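Local structure of segregation and condensation protein A (Bacillus subtilis, 5H66) at residues C[27-33]-C[68-72]. The protein is the kleisin subunit of the bacterial SMC-ScpAB condensin complex, which probably works in chromosome condensation and segregation. Residues are numbered along the deposited sequence; the frame is centred on the assembly and turned at random.
Sequences RINFMDL and DIYIT
The guanidinium of Arg27 lies flat on the ring of Tyr70, planes 6° apart and centres 3.8 Å from each other, a stacked cation-pi pair. The arginine can be followed outward: leaving CB, its CG comes within 3.9 Å of Thr72 OG1, CD passes beside Tyr70 CB, NE sits over Tyr70 CB and CG, CZ is 3.6 Å from Tyr70 CD2, and NH1 hangs over the centre of the ring. An extended chain from CG to NE gives it this reach; NH2 lies against Tyr70 CD2 and has a long, weak ion pair with Glu61. With an alanine in place of Tyr70 the guanidinium would probably lose the surface it lies on and become free to swing.

Behind this pair two strands run antiparallel: Ile71 N donates to Ile28 O at 2.8 Å, the return bond from Ile28 N to Ile71 O is bent and weak, and Phe30 N reaches Ile69 O. Strand 69-73 is the middle one of a three-stranded sheet, with 58-62 along its other edge; beside helices 11-23 and 39-54 this is consistent with the winged-helix fold of kleisin C-terminal domains.

On the Tyr70 face of the sheet, Asn29 has CG anti to its own N (chi1 -173°), which brings ND2 to Asp68 OD2 at 2.6 Å. The carboxylate oxygen is met on its anti side, the two planes turned 69° apart. The same amide's OD1 accepts from Met31 N in an Asx turn, so with the bond to Asp68 the amide is held at both ends and its rotation is fixed.

On the face that carries Ile28 and Ile71, Ile28 CG1 packs on Ile71 CB, and Ile71 CD1 reaches past the strand end to Phe30 CB and, 3.7 Å away, Leu33 CD1; the Phe30 side chain packs on helix 39-54, against Leu42, Phe46 and Val49.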
ATOM      1  N   ARG C  27     -18.715  29.313 -19.485  1.00 84.97           N
ATOM      2  CA  ARG C  27     -18.378  28.582 -18.269  1.00 82.13           C
ATOM      3  C   ARG C  27     -19.572  27.866 -17.652  1.00 82.58           C
ATOM      4  O   ARG C  27     -20.728  28.171 -17.967  1.00 84.23           O
ATOM      5  CB  ARG C  27     -17.801  29.547 -17.233  1.00 80.08           C
ATOM      6  CG  ARG C  27     -16.307  29.489 -17.022  1.00 76.25           C
ATOM      7  CD  ARG C  27     -15.942  30.436 -15.894  1.00 75.32           C
ATOM      8  NE  ARG C  27     -14.532  30.371 -15.530  1.00 76.25           N
ATOM      9  CZ  ARG C  27     -14.029  30.901 -14.419  1.00 77.70           C
ATOM     10  NH1 ARG C  27     -14.826  31.533 -13.564  1.00 78.33           N
ATOM     11  NH2 ARG C  27     -12.733  30.800 -14.158  1.00 77.37           N
ATOM     12  N   ILE C  28     -19.288  26.919 -16.762  1.00 79.26           N
ATOM     13  CA  ILE C  28     -20.275  26.365 -15.841  1.00 79.96           C
ATOM     14  C   ILE C  28     -19.543  25.930 -14.581  1.00 78.04           C
ATOM     15  O   ILE C  28     -18.518  25.243 -14.653  1.00 76.19           O
ATOM     16  CB  ILE C  28     -21.060  25.178 -16.438  1.00 80.41           C
ATOM     17  CG1 ILE C  28     -20.166  24.348 -17.357  1.00 78.99           C
ATOM     18  CG2 ILE C  28     -22.320  25.654 -17.149  1.00 82.33           C
ATOM     19  CD1 ILE C  28     -20.829  23.099 -17.882  1.00 79.17           C
ATOM     20  N   ASN C  29     -20.054  26.346 -13.426  1.00 78.05           N
ATOM     21  CA  ASN C  29     -19.575  25.798 -12.166  1.00 74.67           C
ATOM     22  C   ASN C  29     -20.006  24.341 -12.057  1.00 74.87           C
ATOM     23  O   ASN C  29     -21.125  23.980 -12.432  1.00 75.78           O
ATOM     24  CB  ASN C  29     -20.122  26.613 -10.995  1.00 74.17           C
ATOM     25  CG  ASN C  29     -19.533  26.198  -9.661  1.00 73.99           C
ATOM     26  OD1 ASN C  29     -19.789  25.100  -9.165  1.00 74.24           O
ATOM     27  ND2 ASN C  29     -18.740  27.083  -9.068  1.00 72.70           N
ATOM     28  N   PHE C  30     -19.098  23.497 -11.556  1.00 72.92           N
ATOM     29  CA  PHE C  30     -19.394  22.072 -11.435  1.00 70.85           C
ATOM     30  C   PHE C  30     -20.652  21.836 -10.606  1.00 70.77           C
ATOM     31  O   PHE C  30     -21.508  21.026 -10.980  1.00 71.21           O
ATOM     32  CB  PHE C  30     -18.195  21.343 -10.821  1.00 66.31           C
ATOM     33  CG  PHE C  30     -18.420  19.871 -10.597  1.00 63.81           C
ATOM     34  CD1 PHE C  30     -18.196  18.959 -11.617  1.00 60.68           C
ATOM     35  CD2 PHE C  30     -18.842  19.399  -9.364  1.00 61.30           C
ATOM     36  CE1 PHE C  30     -18.396  17.606 -11.415  1.00 55.37           C
ATOM     37  CE2 PHE C  30     -19.048  18.046  -9.156  1.00 60.56           C
ATOM     38  CZ  PHE C  30     -18.822  17.149 -10.184  1.00 55.57           C
ATOM     39  N   MET C  31     -20.786  22.548  -9.486  1.00 72.23           N
ATOM     40  CA  MET C  31     -21.954  22.390  -8.629  1.00 73.27           C
ATOM     41  C   MET C  31     -23.241  22.806  -9.330  1.00 75.43           C
ATOM     42  O   MET C  31     -24.329  22.411  -8.897  1.00 77.65           O
ATOM     43  CB  MET C  31     -21.769  23.195  -7.343  1.00 75.24           C
ATOM     44  CG  MET C  31     -20.532  22.815  -6.540  1.00 76.30           C
ATOM     45  SD  MET C  31     -20.466  21.064  -6.099  1.00 79.76           S
ATOM     46  CE  MET C  31     -21.745  20.996  -4.848  1.00 69.88           C
ATOM     47  N   ASP C  32     -23.142  23.595 -10.401  1.00 76.68           N
ATOM     48  CA  ASP C  32     -24.309  24.041 -11.148  1.00 77.64           C
ATOM     49  C   ASP C  32     -24.613  23.175 -12.360  1.00 76.03           C
ATOM     50  O   ASP C  32     -25.719  23.271 -12.903  1.00 78.77           O
ATOM     51  CB  ASP C  32     -24.125  25.496 -11.600  1.00 77.22           C
ATOM     52  CG  ASP C  32     -24.176  26.473 -10.443  1.00 76.99           C
ATOM     53  OD1 ASP C  32     -25.002  26.264  -9.528  1.00 76.00           O
ATOM     54  OD2 ASP C  32     -23.392  27.449 -10.449  1.00 77.32           O
ATOM     55  N   LEU C  33     -23.658  22.340 -12.789  1.00 76.39           N
ATOM     56  CA  LEU C  33     -23.879  21.423 -13.905  1.00 76.00           C
ATOM     57  C   LEU C  33     -25.191  20.667 -13.767  1.00 77.27           C
ATOM     58  O   LEU C  33     -25.845  20.360 -14.772  1.00 77.06           O
ATOM     59  CB  LEU C  33     -22.718  20.435 -14.000  1.00 73.49           C
ATOM     60  CG  LEU C  33     -21.860  20.480 -15.259  1.00 74.65           C
ATOM     61  CD1 LEU C  33     -20.796  19.403 -15.187  1.00 72.69           C
ATOM     62  CD2 LEU C  33     -22.732  20.295 -16.488  1.00 75.82           C
ATOM     63  N   ASP C  68     -13.831  25.831  -6.172  1.00 63.57           N
ATOM     64  CA  ASP C  68     -14.834  25.611  -7.204  1.00 64.86           C
ATOM     65  C   ASP C  68     -14.173  25.219  -8.522  1.00 63.04           C
ATOM     66  O   ASP C  68     -13.057  25.641  -8.837  1.00 64.31           O
ATOM     67  CB  ASP C  68     -15.695  26.862  -7.382  1.00 68.42           C
ATOM     68  CG  ASP C  68     -16.751  27.003  -6.294  1.00 70.42           C
ATOM     69  OD1 ASP C  68     -16.394  27.334  -5.141  1.00 70.31           O
ATOM     70  OD2 ASP C  68     -17.942  26.772  -6.589  1.00 73.44           O
ATOM     71  N   ILE C  69     -14.871  24.382  -9.286  1.00 64.11           N
ATOM     72  CA  ILE C  69     -14.378  23.843 -10.549  1.00 65.40           C
ATOM     73  C   ILE C  69     -15.232  24.410 -11.673  1.00 69.35           C
ATOM     74  O   ILE C  69     -16.467  24.326 -11.624  1.00 70.19           O
ATOM     75  CB  ILE C  69     -14.414  22.304 -10.558  1.00 64.36           C
ATOM     76  CG1 ILE C  69     -13.563  21.739  -9.417  1.00 61.01           C
ATOM     77  CG2 ILE C  69     -13.947  21.764 -11.906  1.00 61.28           C
ATOM     78  CD1 ILE C  69     -14.054  20.415  -8.886  1.00 54.78           C
ATOM     79  N   TYR C  70     -14.581  24.979 -12.684  1.00 66.78           N
ATOM     80  CA  TYR C  70     -15.268  25.599 -13.809  1.00 69.89           C
ATOM     81  C   TYR C  70     -15.035  24.776 -15.067  1.00 68.36           C
ATOM     82  O   TYR C  70     -13.900  24.384 -15.361  1.00 65.65           O
ATOM     83  CB  TYR C  70     -14.807  27.047 -13.995  1.00 71.82           C
ATOM     84  CG  TYR C  70     -15.107  27.902 -12.780  1.00 72.62           C
ATOM     85  CD1 TYR C  70     -16.417  28.236 -12.449  1.00 72.75           C
ATOM     86  CD2 TYR C  70     -14.088  28.345 -11.945  1.00 71.70           C
ATOM     87  CE1 TYR C  70     -16.701  29.001 -11.330  1.00 71.58           C
ATOM     88  CE2 TYR C  70     -14.363  29.112 -10.824  1.00 72.34           C
ATOM     89  CZ  TYR C  70     -15.671  29.435 -10.520  1.00 73.46           C
ATOM     90  OH  TYR C  70     -15.946  30.195  -9.404  1.00 75.36           O
ATOM     91  N   ILE C  71     -16.116  24.513 -15.797  1.00 71.54           N
ATOM     92  CA  ILE C  71     -16.126  23.606 -16.939  1.00 71.62           C
ATOM     93  C   ILE C  71     -16.399  24.412 -18.202  1.00 73.59           C
ATOM     94  O   ILE C  71     -17.269  25.291 -18.213  1.00 75.27           O
ATOM     95  CB  ILE C  71     -17.187  22.504 -16.745  1.00 71.62           C
ATOM     96  CG1 ILE C  71     -16.781  21.555 -15.615  1.00 69.95           C
ATOM     97  CG2 ILE C  71     -17.430  21.739 -18.033  1.00 71.37           C
ATOM     98  CD1 ILE C  71     -17.793  21.437 -14.512  1.00 69.02           C
ATOM     99  N   THR C  72     -15.657  24.109 -19.267  1.00 72.36           N
ATOM    100  CA  THR C  72     -15.844  24.769 -20.551  1.00 73.21           C
ATOM    101  C   THR C  72     -15.649  23.760 -21.672  1.00 72.98           C
ATOM    102  O   THR C  72     -14.710  22.958 -21.639  1.00 72.43           O
ATOM    103  CB  THR C  72     -14.869  25.947 -20.725  1.00 72.98           C
ATOM    104  OG1 THR C  72     -15.143  26.948 -19.736  1.00 75.19           O
ATOM    105  CG2 THR C  72     -15.005  26.565 -22.111  1.00 71.42           C
TER